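PDB 2Q0V: ubiquitin-conjugating enzyme E2, putative from Plasmodium falciparum, which probably takes part in the conjugation of ubiquitin to target proteins. Local coordinates for residues I128-S131 and L132-M136; V91-D94 and T95-M99. One frame throughout, in Å; residues are numbered along the deposited sequence.

Contact 1 (I128-S131 and L132-M136)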
loop_
_atom_site.group_PDB
_atom_site.type_symbol
_atom_site.label_atom_id
_atom_site.label_comp_id
_atom_site.label_asym_id
_atom_site.label_seq_id
_atom_site.Cartn_x
_atom_site.Cartn_y
_atom_site.Cartn_z
ATOM N N ILE A 128 -0.187 4.760 1.953
ATOM C CA ILE A 128 0.768 3.677 2.152
ATOM C C ILE A 128 1.542 3.445 0.847
ATOM O O ILE A 128 2.751 3.438 0.835
ATOM C CB ILE A 128 0.046 2.378 2.589
ATOM C CG1 ILE A 128 -0.650 2.566 3.960
ATOM C CG2 ILE A 128 1.029 1.167 2.530
ATOM C CD1 ILE A 128 -1.646 1.413 4.317
ATOM N N LEU A 129 0.816 3.325 -0.250
ATOM C CA LEU A 129 1.416 3.113 -1.556
ATOM C C LEU A 129 2.376 4.235 -1.909
ATOM O O LEU A 129 3.527 3.955 -2.194
ATOM C CB LEU A 129 0.337 2.854 -2.615
ATOM C CG LEU A 129 -0.482 1.591 -2.289
ATOM C CD1 LEU A 129 -1.643 1.361 -3.251
ATOM C CD2 LEU A 129 0.396 0.307 -2.071
ATOM N N ILE A 130 1.922 5.487 -1.806
ATOM C CA ILE A 130 2.765 6.685 -1.895
ATOM C C ILE A 130 3.988 6.684 -0.991
ATOM O O ILE A 130 5.091 6.980 -1.411
ATOM C CB ILE A 130 1.947 7.949 -1.597
ATOM C CG1 ILE A 130 0.877 8.143 -2.661
ATOM C CG2 ILE A 130 2.871 9.225 -1.524
ATOM C CD1 ILE A 130 -0.063 9.412 -2.351
ATOM N N SER A 131 3.794 6.328 0.262
ATOM C CA SER A 131 4.906 6.218 1.211
ATOM C C SER A 131 5.951 5.206 0.836
ATOM O O SER A 131 7.132 5.433 1.078
ATOM C CB SER A 131 4.382 5.911 2.602
ATOM O OG SER A 131 3.866 7.100 3.125
ATOM N N LEU A 132 5.506 4.079 0.290
ATOM C CA LEU A 132 6.408 3.031 -0.172
ATOM C C LEU A 132 7.197 3.459 -1.406
ATOM O O LEU A 132 8.398 3.205 -1.497
ATOM C CB LEU A 132 5.642 1.724 -0.406
ATOM C CG LEU A 132 5.183 1.003 0.887
ATOM C CD1 LEU A 132 4.235 -0.181 0.531
ATOM C CD2 LEU A 132 6.368 0.534 1.700
ATOM N N ARG A 133 6.546 4.172 -2.320
ATOM C CA ARG A 133 7.270 4.683 -3.456
ATOM C C ARG A 133 8.299 5.753 -3.060
ATOM O O ARG A 133 9.330 5.863 -3.693
ATOM C CB ARG A 133 6.312 5.224 -4.501
ATOM C CG ARG A 133 6.699 4.814 -5.855
ATOM C CD ARG A 133 5.512 4.720 -6.795
ATOM N NE ARG A 133 5.401 5.976 -7.501
ATOM C CZ ARG A 133 6.247 6.424 -8.426
ATOM N NH1 ARG A 133 6.028 7.609 -8.954
ATOM N NH2 ARG A 133 7.275 5.711 -8.832
ATOM N N GLN A 134 8.033 6.513 -1.998
ATOM C CA GLN A 134 8.979 7.530 -1.530
ATOM C C GLN A 134 10.159 6.951 -0.800
ATOM O O GLN A 134 11.267 7.457 -0.912
ATOM C CB GLN A 134 8.269 8.582 -0.695
ATOM C CG GLN A 134 7.345 9.437 -1.602
ATOM C CD GLN A 134 8.080 10.606 -2.257
ATOM O OE1 GLN A 134 9.015 11.181 -1.679
ATOM N NE2 GLN A 134 7.649 10.973 -3.430
ATOM N N GLU A 135 9.915 5.871 -0.067
ATOM C CA GLU A 135 10.974 5.107 0.558
ATOM C C GLU A 135 12.040 4.612 -0.413
ATOM O O GLU A 135 13.171 4.400 0.004
ATOM C CB GLU A 135 10.393 3.899 1.290
ATOM C CG GLU A 135 9.817 4.249 2.638
ATOM C CD GLU A 135 10.794 4.971 3.536
ATOM O OE1 GLU A 135 11.772 4.323 4.003
ATOM O OE2 GLU A 135 10.572 6.187 3.782
ATOM N N MET A 136 11.663 4.390 -1.674
ATOM C CA MET A 136 12.576 3.918 -2.704
ATOM C C MET A 136 13.620 4.971 -3.029
ATOM O O MET A 136 14.721 4.623 -3.441
ATOM C CB MET A 136 11.826 3.571 -3.982
ATOM C CG MET A 136 11.047 2.298 -3.935
ATOM S SD MET A 136 9.973 2.335 -5.341
ATOM C CE MET A 136 9.383 0.628 -5.212
#
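The flat groups joining Leu129 to Arg133, Ile130 to Gln134 and Ser131 to Glu135 are backbone carbonyls. Arg133 N lies in the plane of the Leu129 carbonyl, 3.0 Å from its O; the N of Gln134 is tilted 21° from the plane of the Ile130 carbonyl, and that of Glu135 29° from the plane of the Ser131 carbonyl. Together with the bond from Leu132 N to Ile128 O, 2.9 Å, they make four successive i to i+4 links near the end of helix 125-135. This helix packs on strands 56-62 and 73-79 of the ubiquitin-conjugating fold. On its buried side Ile128 and Leu132 lie alongside each other with their ends turned in one direction, Ile128 CG2 4.0 Å from Leu132 CD1. CG of Leu132 is anti to its carbonyl carbon (chi1 -72°), which brings it back within 3.4 Å of Ile128 O. Leu132 continues onto Leu76 and Ile61, and Ile128 onto Ile78. Away from that apolar side, Gln134 CG packs 3.3 Å from Ile130 O, and Glu135 CG is equally near Ser131 O. Ser131 OG hydrogen-bonds back to Thr127 O. Arg133, itself buried, packs on Ile61 and sends NH2 to Phe62 O.

Contact 2 (V91-D94 and T95-M99); sequences VKFD and TKIEM
Contact 2 is a local, largely apolar packing round a chain turn, where strand 90-93, an outermost strand of the antiparallel sheet, gives way to the irregular segment 95-99. No hydrogen bond crosses it; the Phe93 ring carries most of the packing between the two parts. Ile97 lies over one face of that ring: its CG2 stands 3.7 Å from the ring centroid, only 11° off the normal, a CH-pi contact almost above the centre. The other branch of Ile97 ends near the far end of the ring, with CD1 3.8 Å from Phe93 CZ. With chi1 at -161°, CG1 is anti to the backbone N of Ile97 and CG2 sits between N and the carbonyl carbon, turning both branches to the aromatic. Met99 comes roughly perpendicular to Phe93 and brings its methyl CE, past a bend at chi3 (-57°), within 4.0 Å of Phe93 CZ. Where the side chain leaves the backbone, Thr95 O comes 3.1 Å from Phe93 CB, so the turning backbone itself packs against the side chain. Beyond the two segments Phe93 also meets Tyr74, Leu76 and Val102. The polar groups at the turn bind back to the adjacent strand 73-79: Asp94 OD2 hydrogen-bonds Thr77 OG1, and Thr95 OG1 accepts from Ser75 N. The course is that of the ubiquitin-conjugating fold, in which the last strand of a four-stranded antiparallel meander runs into a long irregular segment leading to a short helix.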
loop_
_atom_site.group_PDB
_atom_site.type_symbol
_atom_site.label_atom_id
_atom_site.label_comp_id
_atom_site.label_asym_id
_atom_site.label_seq_id
_atom_site.Cartn_x
_atom_site.Cartn_y
_atom_site.Cartn_z
ATOM N N VAL A 91 0.524 -4.834 5.400
ATOM C CA VAL A 91 1.051 -4.622 4.070
ATOM C C VAL A 91 2.103 -5.682 3.786
ATOM O O VAL A 91 3.031 -5.876 4.575
ATOM C CB VAL A 91 1.669 -3.178 3.910
ATOM C CG1 VAL A 91 2.082 -2.905 2.457
ATOM C CG2 VAL A 91 0.715 -2.104 4.421
ATOM N N LYS A 92 1.951 -6.372 2.657
ATOM C CA LYS A 92 3.003 -7.257 2.171
ATOM C C LYS A 92 3.206 -7.255 0.658
ATOM O O LYS A 92 2.255 -7.162 -0.144
ATOM C CB LYS A 92 2.879 -8.691 2.723
ATOM C CG LYS A 92 1.591 -9.410 2.472
ATOM C CD LYS A 92 1.401 -10.521 3.527
ATOM C CE LYS A 92 1.073 -9.944 4.940
ATOM N NZ LYS A 92 0.875 -10.967 6.065
ATOM N N PHE A 93 4.477 -7.327 0.291
ATOM C CA PHE A 93 4.864 -7.451 -1.086
ATOM C C PHE A 93 4.707 -8.916 -1.486
ATOM O O PHE A 93 5.108 -9.833 -0.750
ATOM C CB PHE A 93 6.316 -7.020 -1.268
ATOM C CG PHE A 93 6.507 -5.548 -1.404
ATOM C CD1 PHE A 93 6.633 -4.748 -0.283
ATOM C CD2 PHE A 93 6.565 -4.955 -2.672
ATOM C CE1 PHE A 93 6.811 -3.387 -0.408
ATOM C CE2 PHE A 93 6.752 -3.585 -2.810
ATOM C CZ PHE A 93 6.879 -2.799 -1.681
ATOM N N ASP A 94 4.088 -9.107 -2.643
ATOM C CA ASP A 94 4.073 -10.369 -3.334
ATOM C C ASP A 94 5.343 -10.420 -4.223
ATOM O O ASP A 94 6.010 -11.441 -4.280
ATOM C CB ASP A 94 2.781 -10.491 -4.157
ATOM C CG ASP A 94 1.502 -10.315 -3.295
ATOM O OD1 ASP A 94 1.377 -10.936 -2.205
ATOM O OD2 ASP A 94 0.594 -9.556 -3.710
ATOM N N THR A 95 5.683 -9.298 -4.875
ATOM C CA THR A 95 6.924 -9.152 -5.630
ATOM C C THR A 95 8.077 -8.900 -4.671
ATOM O O THR A 95 7.952 -8.110 -3.703
ATOM C CB THR A 95 6.861 -8.001 -6.654
ATOM O OG1 THR A 95 5.659 -8.098 -7.418
ATOM C CG2 THR A 95 8.021 -8.059 -7.615
ATOM N N LYS A 96 9.191 -9.587 -4.943
ATOM C CA LYS A 96 10.376 -9.530 -4.115
ATOM C C LYS A 96 11.011 -8.165 -4.179
ATOM O O LYS A 96 11.177 -7.596 -5.253
ATOM C CB LYS A 96 11.387 -10.591 -4.532
ATOM C CG LYS A 96 11.058 -11.980 -4.008
ATOM C CD LYS A 96 12.318 -12.782 -3.673
ATOM C CE LYS A 96 12.003 -14.279 -3.619
ATOM N NZ LYS A 96 12.767 -15.011 -2.534
ATOM N N ILE A 97 11.395 -7.656 -3.014
ATOM C CA ILE A 97 12.012 -6.361 -2.920
ATOM C C ILE A 97 13.011 -6.357 -1.760
ATOM O O ILE A 97 12.881 -7.123 -0.795
ATOM C CB ILE A 97 10.910 -5.246 -2.796
ATOM C CG1 ILE A 97 11.466 -3.860 -3.150
ATOM C CG2 ILE A 97 10.181 -5.309 -1.446
ATOM C CD1 ILE A 97 10.421 -2.765 -3.122
ATOM N N GLU A 98 14.032 -5.526 -1.872
ATOM C CA GLU A 98 14.907 -5.248 -0.726
ATOM C C GLU A 98 14.743 -3.795 -0.368
ATOM O O GLU A 98 15.106 -2.905 -1.150
ATOM C CB GLU A 98 16.374 -5.587 -1.024
ATOM C CG GLU A 98 16.597 -7.079 -1.204
ATOM C CD GLU A 98 16.760 -7.826 0.109
ATOM O OE1 GLU A 98 17.515 -7.333 0.985
ATOM O OE2 GLU A 98 16.144 -8.905 0.264
ATOM N N MET A 99 14.134 -3.570 0.794
ATOM C CA MET A 99 13.968 -2.222 1.354
ATOM C C MET A 99 14.115 -2.306 2.857
ATOM O O MET A 99 13.675 -3.283 3.472
ATOM C CB MET A 99 12.589 -1.652 1.031
ATOM C CG MET A 99 12.439 -1.088 -0.346
ATOM S SD MET A 99 11.171 0.201 -0.483
ATOM C CE MET A 99 9.747 -0.659 0.104
#

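Overall arrangement
Contacts 1 and 2 meet in the interior, where the helix packs on the sheet and the loop beyond its last strand. Ile128 CG2 lies 3.8 Å from Val91 CG2, Leu132 CD2 3.9 Å from Met99 CE, and Met136 CG 4.0 Å from Met99 SD. Contact 2 is the more fully buried of the two; contact 1 lies on a helix with an apolar and a more exposed side, Ile128 and Leu132 inward and Gln134 exposed. Their chemistry differs accordingly: backbone hydrogen bonds join successive turns of the helix, whereas an aromatic ring with aliphatic and methionine methyls joins strand to loop. Both make use of strand 73-79, reached by Leu132 and by Phe93 at Leu76.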